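Local atomic coordinates of alpha,alpha-trehalose-phosphate synthase (UDP-forming) (Burkholderia multivorans, PDB entry 5UOF), a protein that belongs to glycosyltransferase family 20, whose members adopt the two-domain GT-B fold. Residues A[83-88]-A[141-146]; A[88-93]-A[113-118]; A[94-99]-A[103-108]. All blocks are in the same frame, centred on the assembly; numbering follows the deposited sequence. Where two conformers were deposited one is given.

Contact 1: residues A[83-88]-A[141-146]; sequences DQYYRG and YHLLPF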
loop_
_atom_site.group_PDB
_atom_site.type_symbol
_atom_site.label_atom_id
_atom_site.label_comp_id
_atom_site.label_asym_id
_atom_site.label_seq_id
_atom_site.Cartn_x
_atom_site.Cartn_y
_atom_site.Cartn_z
ATOM N N ASP A 83 -20.882 -8.476 16.737
ATOM C CA ASP A 83 -19.665 -7.688 16.920
ATOM C C ASP A 83 -18.471 -8.353 16.250
ATOM O O ASP A 83 -17.672 -7.681 15.589
ATOM C CB ASP A 83 -19.390 -7.465 18.408
ATOM C CG ASP A 83 -20.332 -6.442 19.035
ATOM O OD1 ASP A 83 -20.995 -5.689 18.288
ATOM O OD2 ASP A 83 -20.401 -6.386 20.281
ATOM N N GLN A 84 -18.330 -9.672 16.406
ATOM C CA GLN A 84 -17.182 -10.365 15.825
ATOM C C GLN A 84 -17.244 -10.426 14.303
ATOM O O GLN A 84 -16.197 -10.557 13.656
ATOM C CB GLN A 84 -17.075 -11.777 16.413
ATOM C CG GLN A 84 -16.786 -11.775 17.910
ATOM C CD GLN A 84 -16.512 -13.159 18.478
ATOM O OE1 GLN A 84 -17.009 -14.163 17.966
ATOM N NE2 GLN A 84 -15.717 -13.215 19.544
ATOM N N TYR A 85 -18.441 -10.327 13.720
ATOM C CA TYR A 85 -18.627 -10.359 12.277
ATOM C C TYR A 85 -18.487 -8.970 11.657
ATOM O O TYR A 85 -17.812 -8.818 10.639
ATOM C CB TYR A 85 -20.000 -10.959 11.951
ATOM C CG TYR A 85 -20.267 -11.275 10.487
ATOM C CD1 TYR A 85 -20.568 -10.264 9.571
ATOM C CD2 TYR A 85 -20.269 -12.591 10.031
ATOM C CE1 TYR A 85 -20.845 -10.558 8.232
ATOM C CE2 TYR A 85 -20.537 -12.893 8.700
ATOM C CZ TYR A 85 -20.833 -11.879 7.808
ATOM O OH TYR A 85 -21.112 -12.188 6.490
ATOM N N TYR A 86 -19.108 -7.949 12.257
ATOM C CA TYR A 86 -19.175 -6.619 11.653
ATOM C C TYR A 86 -18.314 -5.558 12.332
ATOM O O TYR A 86 -18.043 -4.523 11.710
ATOM C CB TYR A 86 -20.623 -6.112 11.639
ATOM C CG TYR A 86 -21.498 -6.859 10.668
ATOM C CD1 TYR A 86 -21.344 -6.685 9.297
ATOM C CD2 TYR A 86 -22.476 -7.741 11.119
ATOM C CE1 TYR A 86 -22.142 -7.368 8.395
ATOM C CE2 TYR A 86 -23.286 -8.433 10.225
ATOM C CZ TYR A 86 -23.112 -8.238 8.864
ATOM O OH TYR A 86 -23.900 -8.922 7.972
ATOM N N ARG A 87 -17.903 -5.763 13.580
ATOM C CA ARG A 87 -17.157 -4.755 14.336
ATOM C C ARG A 87 -15.870 -5.348 14.872
ATOM O O ARG A 87 -15.490 -5.155 16.032
ATOM C CB ARG A 87 -18.003 -4.181 15.466
ATOM C CG ARG A 87 -19.282 -3.521 15.001
ATOM C CD ARG A 87 -20.011 -2.836 16.143
ATOM N NE ARG A 87 -19.255 -1.703 16.669
ATOM C CZ ARG A 87 -18.663 -1.682 17.859
ATOM N NH1 ARG A 87 -18.744 -2.733 18.667
ATOM N NH2 ARG A 87 -17.993 -0.604 18.245
ATOM N N GLY A 88 -15.192 -6.115 14.021
ATOM C CA GLY A 88 -13.964 -6.755 14.432
ATOM C C GLY A 88 -12.958 -6.836 13.306
ATOM O O GLY A 88 -12.690 -5.843 12.634
ATOM N N TYR A 141 -15.748 -10.231 1.705
ATOM C CA TYR A 141 -14.624 -10.453 2.607
ATOM C C TYR A 141 -15.037 -10.881 4.015
ATOM O O TYR A 141 -14.210 -11.476 4.718
ATOM C CB TYR A 141 -13.758 -9.182 2.653
ATOM C CG TYR A 141 -14.468 -7.963 3.196
ATOM C CD1 TYR A 141 -15.307 -7.195 2.386
ATOM C CD2 TYR A 141 -14.315 -7.590 4.526
ATOM C CE1 TYR A 141 -15.968 -6.096 2.898
ATOM C CE2 TYR A 141 -14.963 -6.490 5.042
ATOM C CZ TYR A 141 -15.790 -5.747 4.225
ATOM O OH TYR A 141 -16.442 -4.655 4.750
ATOM N N HIS A 142 -16.265 -10.580 4.458
ATOM C CA HIS A 142 -16.681 -11.032 5.786
ATOM C C HIS A 142 -16.762 -12.544 5.860
ATOM O O HIS A 142 -16.728 -13.107 6.963
ATOM C CB HIS A 142 -18.057 -10.465 6.171
ATOM C CG HIS A 142 -18.112 -8.968 6.274
ATOM N ND1 HIS A 142 -17.566 -8.273 7.333
ATOM C CD2 HIS A 142 -18.689 -8.041 5.475
ATOM C CE1 HIS A 142 -17.786 -6.981 7.171
ATOM N NE2 HIS A 142 -18.464 -6.813 6.050
ATOM N N LEU A 143 -16.900 -13.208 4.709
ATOM C CA LEU A 143 -17.126 -14.650 4.642
ATOM C C LEU A 143 -15.975 -15.368 3.955
ATOM O O LEU A 143 -16.140 -16.492 3.487
ATOM C CB LEU A 143 -18.436 -14.944 3.910
ATOM C CG LEU A 143 -19.713 -14.530 4.626
ATOM C CD1 LEU A 143 -20.889 -14.453 3.652
ATOM C CD2 LEU A 143 -19.988 -15.502 5.761
ATOM N N LEU A 144 -14.821 -14.720 3.844
ATOM C CA LEU A 144 -13.672 -15.364 3.211
ATOM C C LEU A 144 -13.359 -16.767 3.741
ATOM O O LEU A 144 -13.136 -17.671 2.918
ATOM C CB LEU A 144 -12.482 -14.402 3.326
ATOM C CG LEU A 144 -11.268 -14.730 2.474
ATOM C CD1 LEU A 144 -10.598 -13.442 2.086
ATOM C CD2 LEU A 144 -10.325 -15.613 3.274
ATOM N N PRO A 145 -13.341 -17.039 5.051
ATOM C CA PRO A 145 -13.018 -18.396 5.519
ATOM C C PRO A 145 -14.146 -19.410 5.367
ATOM O O PRO A 145 -14.005 -20.542 5.846
ATOM C CB PRO A 145 -12.694 -18.187 7.012
ATOM C CG PRO A 145 -12.626 -16.708 7.230
ATOM C CD PRO A 145 -13.501 -16.108 6.180
ATOM N N PHE A 146 -15.246 -19.061 4.698
ATOM C CA PHE A 146 -16.451 -19.889 4.770
ATOM C C PHE A 146 -16.248 -21.251 4.104
ATOM O O PHE A 146 -16.656 -22.281 4.656
ATOM C CB PHE A 146 -17.626 -19.139 4.140
ATOM C CG PHE A 146 -18.980 -19.706 4.501
ATOM C CD1 PHE A 146 -19.604 -19.354 5.692
ATOM C CD2 PHE A 146 -19.640 -20.558 3.632
ATOM C CE1 PHE A 146 -20.859 -19.858 6.017
ATOM C CE2 PHE A 146 -20.891 -21.059 3.946
ATOM C CZ PHE A 146 -21.501 -20.708 5.138
HETATM O O HOH W 1 -16.689 -11.064 9.412
#

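Contact 2: residues A[88-93]-A[113-118]; sequences GFSNAT and AGYLRV. With EDO (1,2-ethanediol), chain I; EDO (1,2-ethanediol), chain J.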
loop_
_atom_site.group_PDB
_atom_site.type_symbol
_atom_site.label_atom_id
_atom_site.label_comp_id
_atom_site.label_asym_id
_atom_site.label_seq_id
_atom_site.Cartn_x
_atom_site.Cartn_y
_atom_site.Cartn_z
ATOM N N GLY A 88 -15.192 -6.115 14.021
ATOM C CA GLY A 88 -13.964 -6.755 14.432
ATOM C C GLY A 88 -12.958 -6.836 13.306
ATOM O O GLY A 88 -12.690 -5.843 12.634
ATOM N N PHE A 89 -12.447 -8.038 13.058
ATOM C CA PHE A 89 -11.281 -8.200 12.192
ATOM C C PHE A 89 -11.569 -7.798 10.746
ATOM O O PHE A 89 -10.727 -7.166 10.095
ATOM C CB PHE A 89 -10.801 -9.655 12.260
ATOM C CG PHE A 89 -9.764 -10.007 11.228
ATOM C CD1 PHE A 89 -8.423 -9.688 11.433
ATOM C CD2 PHE A 89 -10.127 -10.663 10.062
ATOM C CE1 PHE A 89 -7.472 -10.010 10.480
ATOM C CE2 PHE A 89 -9.182 -11.003 9.107
ATOM C CZ PHE A 89 -7.844 -10.666 9.308
ATOM N N SER A 90 -12.750 -8.150 10.221
ATOM C CA SER A 90 -13.067 -7.870 8.817
ATOM C C SER A 90 -13.003 -6.379 8.527
ATOM O O SER A 90 -12.444 -5.945 7.514
ATOM C CB SER A 90 -14.464 -8.387 8.462
ATOM O OG SER A 90 -14.568 -9.782 8.580
ATOM N N ASN A 91 -13.600 -5.575 9.396
ATOM C CA ASN A 91 -13.639 -4.144 9.118
ATOM C C ASN A 91 -12.484 -3.380 9.751
ATOM O O ASN A 91 -12.116 -2.309 9.249
ATOM C CB ASN A 91 -14.980 -3.563 9.573
ATOM C CG ASN A 91 -16.122 -3.930 8.619
ATOM O OD1 ASN A 91 -15.947 -3.945 7.394
ATOM N ND2 ASN A 91 -17.285 -4.238 9.176
ATOM N N ALA A 92 -11.890 -3.903 10.820
ATOM C CA ALA A 92 -10.753 -3.229 11.433
ATOM C C ALA A 92 -9.431 -3.555 10.760
ATOM O O ALA A 92 -8.493 -2.767 10.879
ATOM C CB ALA A 92 -10.647 -3.582 12.927
ATOM N N THR A 93 -9.329 -4.694 10.071
ATOM C CA THR A 93 -8.060 -5.115 9.481
ATOM C C THR A 93 -8.184 -5.385 7.989
ATOM O O THR A 93 -7.462 -4.779 7.199
ATOM C CB THR A 93 -7.515 -6.376 10.188
ATOM O OG1 THR A 93 -7.429 -6.151 11.594
ATOM C CG2 THR A 93 -6.126 -6.724 9.667
ATOM N N ALA A 113 -9.520 -14.459 15.847
ATOM C CA ALA A 113 -10.126 -15.713 16.289
ATOM C C ALA A 113 -11.646 -15.639 16.207
ATOM O O ALA A 113 -12.304 -16.622 15.839
ATOM C CB ALA A 113 -9.690 -16.053 17.715
ATOM N N GLY A 114 -12.218 -14.480 16.545
ATOM C CA GLY A 114 -13.668 -14.334 16.488
ATOM C C GLY A 114 -14.209 -14.400 15.072
ATOM O O GLY A 114 -15.293 -14.938 14.834
ATOM N N TYR A 115 -13.476 -13.822 14.123
ATOM C CA TYR A 115 -13.808 -13.907 12.700
ATOM C C TYR A 115 -13.859 -15.351 12.224
ATOM O O TYR A 115 -14.837 -15.783 11.590
ATOM C CB TYR A 115 -12.745 -13.114 11.947
ATOM C CG TYR A 115 -12.734 -13.137 10.449
ATOM C CD1 TYR A 115 -13.751 -12.556 9.715
ATOM C CD2 TYR A 115 -11.636 -13.637 9.764
ATOM C CE1 TYR A 115 -13.702 -12.527 8.328
ATOM C CE2 TYR A 115 -11.571 -13.599 8.388
ATOM C CZ TYR A 115 -12.611 -13.043 7.672
ATOM O OH TYR A 115 -12.554 -12.987 6.295
ATOM N N LEU A 116 -12.819 -16.127 12.545
ATOM C CA LEU A 116 -12.851 -17.551 12.232
ATOM C C LEU A 116 -14.024 -18.240 12.920
ATOM O O LEU A 116 -14.718 -19.062 12.305
ATOM C CB LEU A 116 -11.534 -18.212 12.635
ATOM C CG LEU A 116 -10.269 -17.617 12.001
ATOM C CD1 LEU A 116 -9.061 -18.508 12.297
ATOM C CD2 LEU A 116 -10.440 -17.364 10.505
ATOM N N ARG A 117 -14.274 -17.898 14.186
ATOM C CA ARG A 117 -15.307 -18.588 14.955
ATOM C C ARG A 117 -16.687 -18.382 14.343
ATOM O O ARG A 117 -17.456 -19.339 14.187
ATOM C CB ARG A 117 -15.302 -18.121 16.412
ATOM C CG ARG A 117 -16.350 -18.864 17.264
ATOM C CD ARG A 117 -16.614 -18.182 18.606
ATOM N NE ARG A 117 -17.289 -16.893 18.439
ATOM C CZ ARG A 117 -18.593 -16.750 18.201
ATOM N NH1 ARG A 117 -19.382 -17.819 18.100
ATOM N NH2 ARG A 117 -19.113 -15.533 18.066
ATOM N N VAL A 118 -17.023 -17.140 13.984
ATOM C CA VAL A 118 -18.367 -16.901 13.463
ATOM C C VAL A 118 -18.525 -17.502 12.077
ATOM O O VAL A 118 -19.613 -17.974 11.724
ATOM C CB VAL A 118 -18.721 -15.404 13.474
ATOM C CG1 VAL A 118 -18.756 -14.897 14.903
ATOM C CG2 VAL A 118 -17.759 -14.592 12.609
HETATM C C1 EDO I . -13.171 -20.746 9.458
HETATM O O1 EDO I . -13.247 -20.918 10.871
HETATM C C2 EDO I . -11.985 -21.524 8.917
HETATM O O2 EDO I . -12.257 -22.931 8.932
HETATM C C1 EDO J . -16.362 -0.556 6.410
HETATM O O1 EDO J . -15.586 -0.722 7.599
HETATM C C2 EDO J . -15.955 0.752 5.749
HETATM O O2 EDO J . -16.084 1.820 6.694
#

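Contact 3: residues A[94-99]-A[103-108]; sequences LWPVFH and DLARFD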
loop_
_atom_site.group_PDB
_atom_site.type_symbol
_atom_site.label_atom_id
_atom_site.label_comp_id
_atom_site.label_asym_id
_atom_site.label_seq_id
_atom_site.Cartn_x
_atom_site.Cartn_y
_atom_site.Cartn_z
ATOM N N LEU A 94 -9.079 -6.288 7.580
ATOM C CA LEU A 94 -9.174 -6.671 6.174
ATOM C C LEU A 94 -9.568 -5.491 5.302
ATOM O O LEU A 94 -8.867 -5.132 4.347
ATOM C CB LEU A 94 -10.199 -7.792 5.998
ATOM C CG LEU A 94 -9.772 -9.193 6.390
ATOM C CD1 LEU A 94 -10.818 -10.200 5.944
ATOM C CD2 LEU A 94 -8.413 -9.495 5.779
ATOM N N TRP A 95 -10.706 -4.878 5.615
ATOM C CA TRP A 95 -11.197 -3.784 4.778
ATOM C C TRP A 95 -10.164 -2.682 4.582
ATOM O O TRP A 95 -9.899 -2.323 3.422
ATOM C CB TRP A 95 -12.511 -3.227 5.344
ATOM C CG TRP A 95 -13.143 -2.229 4.414
ATOM C CD1 TRP A 95 -14.086 -2.482 3.462
ATOM C CD2 TRP A 95 -12.855 -0.831 4.336
ATOM N NE1 TRP A 95 -14.409 -1.321 2.795
ATOM C CE2 TRP A 95 -13.665 -0.295 3.311
ATOM C CE3 TRP A 95 -11.989 0.021 5.030
ATOM C CZ2 TRP A 95 -13.638 1.055 2.969
ATOM C CZ3 TRP A 95 -11.961 1.362 4.687
ATOM C CH2 TRP A 95 -12.787 1.864 3.665
ATOM N N PRO A 96 -9.534 -2.110 5.620
ATOM C CA PRO A 96 -8.583 -1.028 5.328
ATOM C C PRO A 96 -7.372 -1.487 4.531
ATOM O O PRO A 96 -6.932 -0.756 3.631
ATOM C CB PRO A 96 -8.201 -0.492 6.719
ATOM C CG PRO A 96 -8.541 -1.603 7.674
ATOM C CD PRO A 96 -9.761 -2.241 7.074
ATOM N N VAL A 97 -6.814 -2.669 4.815
ATOM C CA VAL A 97 -5.633 -3.097 4.072
ATOM C C VAL A 97 -5.985 -3.358 2.613
ATOM O O VAL A 97 -5.241 -2.972 1.704
ATOM C CB VAL A 97 -4.986 -4.336 4.717
ATOM C CG1 VAL A 97 -3.893 -4.881 3.781
ATOM C CG2 VAL A 97 -4.388 -3.976 6.084
ATOM N N PHE A 98 -7.129 -4.006 2.361
ATOM C CA PHE A 98 -7.510 -4.287 0.978
ATOM C C PHE A 98 -7.839 -3.012 0.209
ATOM O O PHE A 98 -7.810 -3.028 -1.028
ATOM C CB PHE A 98 -8.709 -5.234 0.920
ATOM C CG PHE A 98 -8.381 -6.688 1.199
ATOM C CD1 PHE A 98 -7.411 -7.053 2.127
ATOM C CD2 PHE A 98 -9.089 -7.692 0.553
ATOM C CE1 PHE A 98 -7.151 -8.405 2.400
ATOM C CE2 PHE A 98 -8.829 -9.032 0.799
ATOM C CZ PHE A 98 -7.859 -9.393 1.737
ATOM N N HIS A 99 -8.161 -1.915 0.900
ATOM C CA HIS A 99 -8.324 -0.623 0.233
ATOM C C HIS A 99 -7.058 0.213 0.308
ATOM O O HIS A 99 -7.115 1.444 0.155
ATOM C CB HIS A 99 -9.528 0.129 0.799
ATOM C CG HIS A 99 -10.836 -0.496 0.424
ATOM N ND1 HIS A 99 -11.359 -1.585 1.090
ATOM C CD2 HIS A 99 -11.702 -0.224 -0.587
ATOM C CE1 HIS A 99 -12.497 -1.945 0.519
ATOM N NE2 HIS A 99 -12.729 -1.132 -0.498
ATOM N N ASP A 103 -2.299 2.076 7.105
ATOM C CA ASP A 103 -2.184 2.972 8.252
ATOM C C ASP A 103 -3.421 2.950 9.135
ATOM O O ASP A 103 -3.337 3.328 10.309
ATOM C CB ASP A 103 -1.938 4.407 7.784
ATOM C CG ASP A 103 -3.054 4.929 6.892
ATOM O OD1 ASP A 103 -3.277 4.359 5.799
ATOM O OD2 ASP A 103 -3.721 5.913 7.286
ATOM N N LEU A 104 -4.568 2.536 8.601
ATOM C CA LEU A 104 -5.797 2.507 9.387
ATOM C C LEU A 104 -6.067 1.146 10.008
ATOM O O LEU A 104 -6.966 1.029 10.854
ATOM C CB LEU A 104 -6.990 2.904 8.513
ATOM C CG LEU A 104 -6.940 4.328 7.962
ATOM C CD1 LEU A 104 -8.186 4.591 7.117
ATOM C CD2 LEU A 104 -6.804 5.352 9.075
ATOM N N ALA A 105 -5.310 0.128 9.614
ATOM C CA ALA A 105 -5.557 -1.225 10.084
ATOM C C ALA A 105 -5.163 -1.368 11.546
ATOM O O ALA A 105 -4.176 -0.780 12.006
ATOM C CB ALA A 105 -4.776 -2.227 9.236
ATOM N N ARG A 106 -5.953 -2.155 12.279
ATOM C CA ARG A 106 -5.723 -2.437 13.700
ATOM C C ARG A 106 -5.920 -3.936 13.907
ATOM O O ARG A 106 -7.017 -4.385 14.255
ATOM C CB ARG A 106 -6.659 -1.625 14.595
ATOM C CG ARG A 106 -6.585 -0.108 14.388
ATOM C CD ARG A 106 -5.234 0.467 14.823
ATOM N NE ARG A 106 -5.218 1.932 14.756
ATOM C CZ ARG A 106 -4.714 2.646 13.749
ATOM N NH1 ARG A 106 -4.159 2.046 12.702
ATOM N NH2 ARG A 106 -4.756 3.972 13.793
ATOM N N PHE A 107 -4.851 -4.712 13.753
ATOM C CA PHE A 107 -4.955 -6.152 13.945
ATOM C C PHE A 107 -5.025 -6.543 15.423
ATOM O O PHE A 107 -4.268 -6.042 16.259
ATOM C CB PHE A 107 -3.782 -6.875 13.290
ATOM C CG PHE A 107 -3.798 -8.353 13.561
ATOM C CD1 PHE A 107 -4.688 -9.180 12.884
ATOM C CD2 PHE A 107 -2.947 -8.909 14.498
ATOM C CE1 PHE A 107 -4.730 -10.557 13.144
ATOM C CE2 PHE A 107 -2.981 -10.273 14.766
ATOM C CZ PHE A 107 -3.869 -11.101 14.079
ATOM N N ASP A 108 -5.917 -7.476 15.738
ATOM C CA ASP A 108 -6.050 -7.982 17.099
ATOM C C ASP A 108 -6.287 -9.484 17.047
ATOM O O ASP A 108 -7.214 -9.943 16.379
ATOM C CB ASP A 108 -7.191 -7.281 17.844
ATOM C CG ASP A 108 -7.411 -7.849 19.233
ATOM O OD1 ASP A 108 -6.695 -7.461 20.182
ATOM O OD2 ASP A 108 -8.288 -8.706 19.367
#

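Contact 1: residues A[83-88]-A[141-146]
Tyr85 lies against His142, and with Tyr86 the two rings form an aromatic cluster in the N-terminal Rossmann-like domain of the GT-B fold, where the end of helix 79-86 meets the loop that follows strand 135-139. The Tyr85 and His142 planes are nearly parallel, 18° apart, yet the rings are slid so far that they barely overlap, with centroids 5.2 Å apart. The tyrosine ring instead touches the methylene carbon of the histidine, Tyr85 CE1 lying 3.5 Å from His142 CB. Tyr86 presents its edge to a face of the imidazole, in a T-shaped pair with planes at 59°. There Tyr86 CD1 stands 4.2 Å from His142 CE1, while Tyr141 CE2 lies over the imidazole's other face, so flat aromatic groups bracket the histidine.

Tyr85 suits its place because it is long enough to cross the contact: with CG anti to the backbone N (chi1 -170°), the ring extends past His142 CB and carries the phenol on to Leu143. This leucine supplies apolar surface to the far end of the tyrosine, with CD2 near the ring plane at its edge and CG 3.3 Å from Tyr85 OH. The same hydroxyl oxygen is satisfied by a hydrogen bond with Asn17 OD1. His142 ND1 makes a bent, weak hydrogen bond of 3.4 Å to Tyr85 O, and so combines ring packing with a polar link to the helix end. One water also joins the two backbones, 2.8 Å from Tyr85 O and 3.2 Å from His142 O, in a site lying in the plane of the imidazole at its edge. From helix 109-127, Asn119 ND2 gives His142 O a further hydrogen bond.

Contact 2: residues A[88-93]-A[113-118]
Phe89 and Tyr115 bring two helices together, their CA atoms 6.3 Å apart: the first turn of helix 89-98, which widens to a pi-type turn at 90-93, meets the first half of helix 109-127. Both residues direct CB toward the opposite helix, and both hold CG anti to the backbone N, which sends each ring across the gap to meet the other at an angle. Phe89 CD2 sits over one face of the tyrosine ring, displaced toward its rim and 3.3 Å from Tyr115 CD2. The planes are inclined at 46°, an oblique pairing. Phenylalanine suits this buried face because it offers a flat apolar surface with no polar end to satisfy. The tyrosine's hydroxyl does need a partner, and finds it in Tyr141 O.

Gly88, whose backbone (phi -145°, psi -128°) lies where residues with a side chain are seldom found, is the N-cap, and its carbonyl receives Ala92 N. Around the pair, Leu94 of the next turn packs on both rings, Tyr112 meets Phe89 from helix 109-127, and Val118 leans on helix 79-86, while Leu144 and Pro145, in the loop after strand 135-139, cover Tyr115.

Contact 3: residues A[94-99]-A[103-108]
Val97 holds CG1 anti to its own N (chi1 171°), which leaves CG2 on the side of the backbone N, where it meets the methyl of Ala105 at 3.6 Å, CG2 to CB. Pro96 works beside it: its CG lies 3.9 Å from Ala105 CA, and its CB is 4.0 Å from Leu104 CB. Alanine suits the middle of this meeting, since one small methyl lets the loop backbone come close to the helix. Proline suits the helix side, offering a compact apolar ring at a kink where its N, which has no hydrogen, makes no bond to the turn before.

Here, in the N-terminal domain of the GT-B fold, a loop joins two successive helices: helix 89-98 ends, the chain doubles back along it, and Asp108 caps the start of helix 109-127 through OD2 to Glu111 N. His99 closes the first helix from within. Its ND1 donates a fairly straight bond (161°) to Trp95 O, 2.8 Å away and in the imidazole plane, while His99 N reaches the same oxygen from the opposite face of the carbonyl. His99 ND1 also lies over one face of the Trp95 indole, toward its rim. On the loop, Arg106 turns back on its own backbone. Its NH1 donates to Asp103 O at 2.8 Å and to Ala105 O at 2.9 Å, both oxygens lying close to the guanidinium plane. Phe107 packs on Phe89 and on Tyr414 of the second subunit.

From the N terminus, helix 79-86 opens the loop that contact 1 closes at residues 141-146, after strand 135-139 of the N-terminal sheet. Contact 2 is nested inside it and closes a shorter loop from residues 88-93 to helix 109-127; Gly88 belongs to both. Contact 3 lies innermost, joining the end of helix 89-98 to the loop that immediately follows, so the three loops nest and none cross. Contacts 2 and 3 share helix 89-98, and a probable backbone bond from Arg106 N to Ala92 O joins them. Asn91 ND2 and Tyr86 O link contacts 1 and 2. Together they tie three consecutive helices to the loop after strand 135-139.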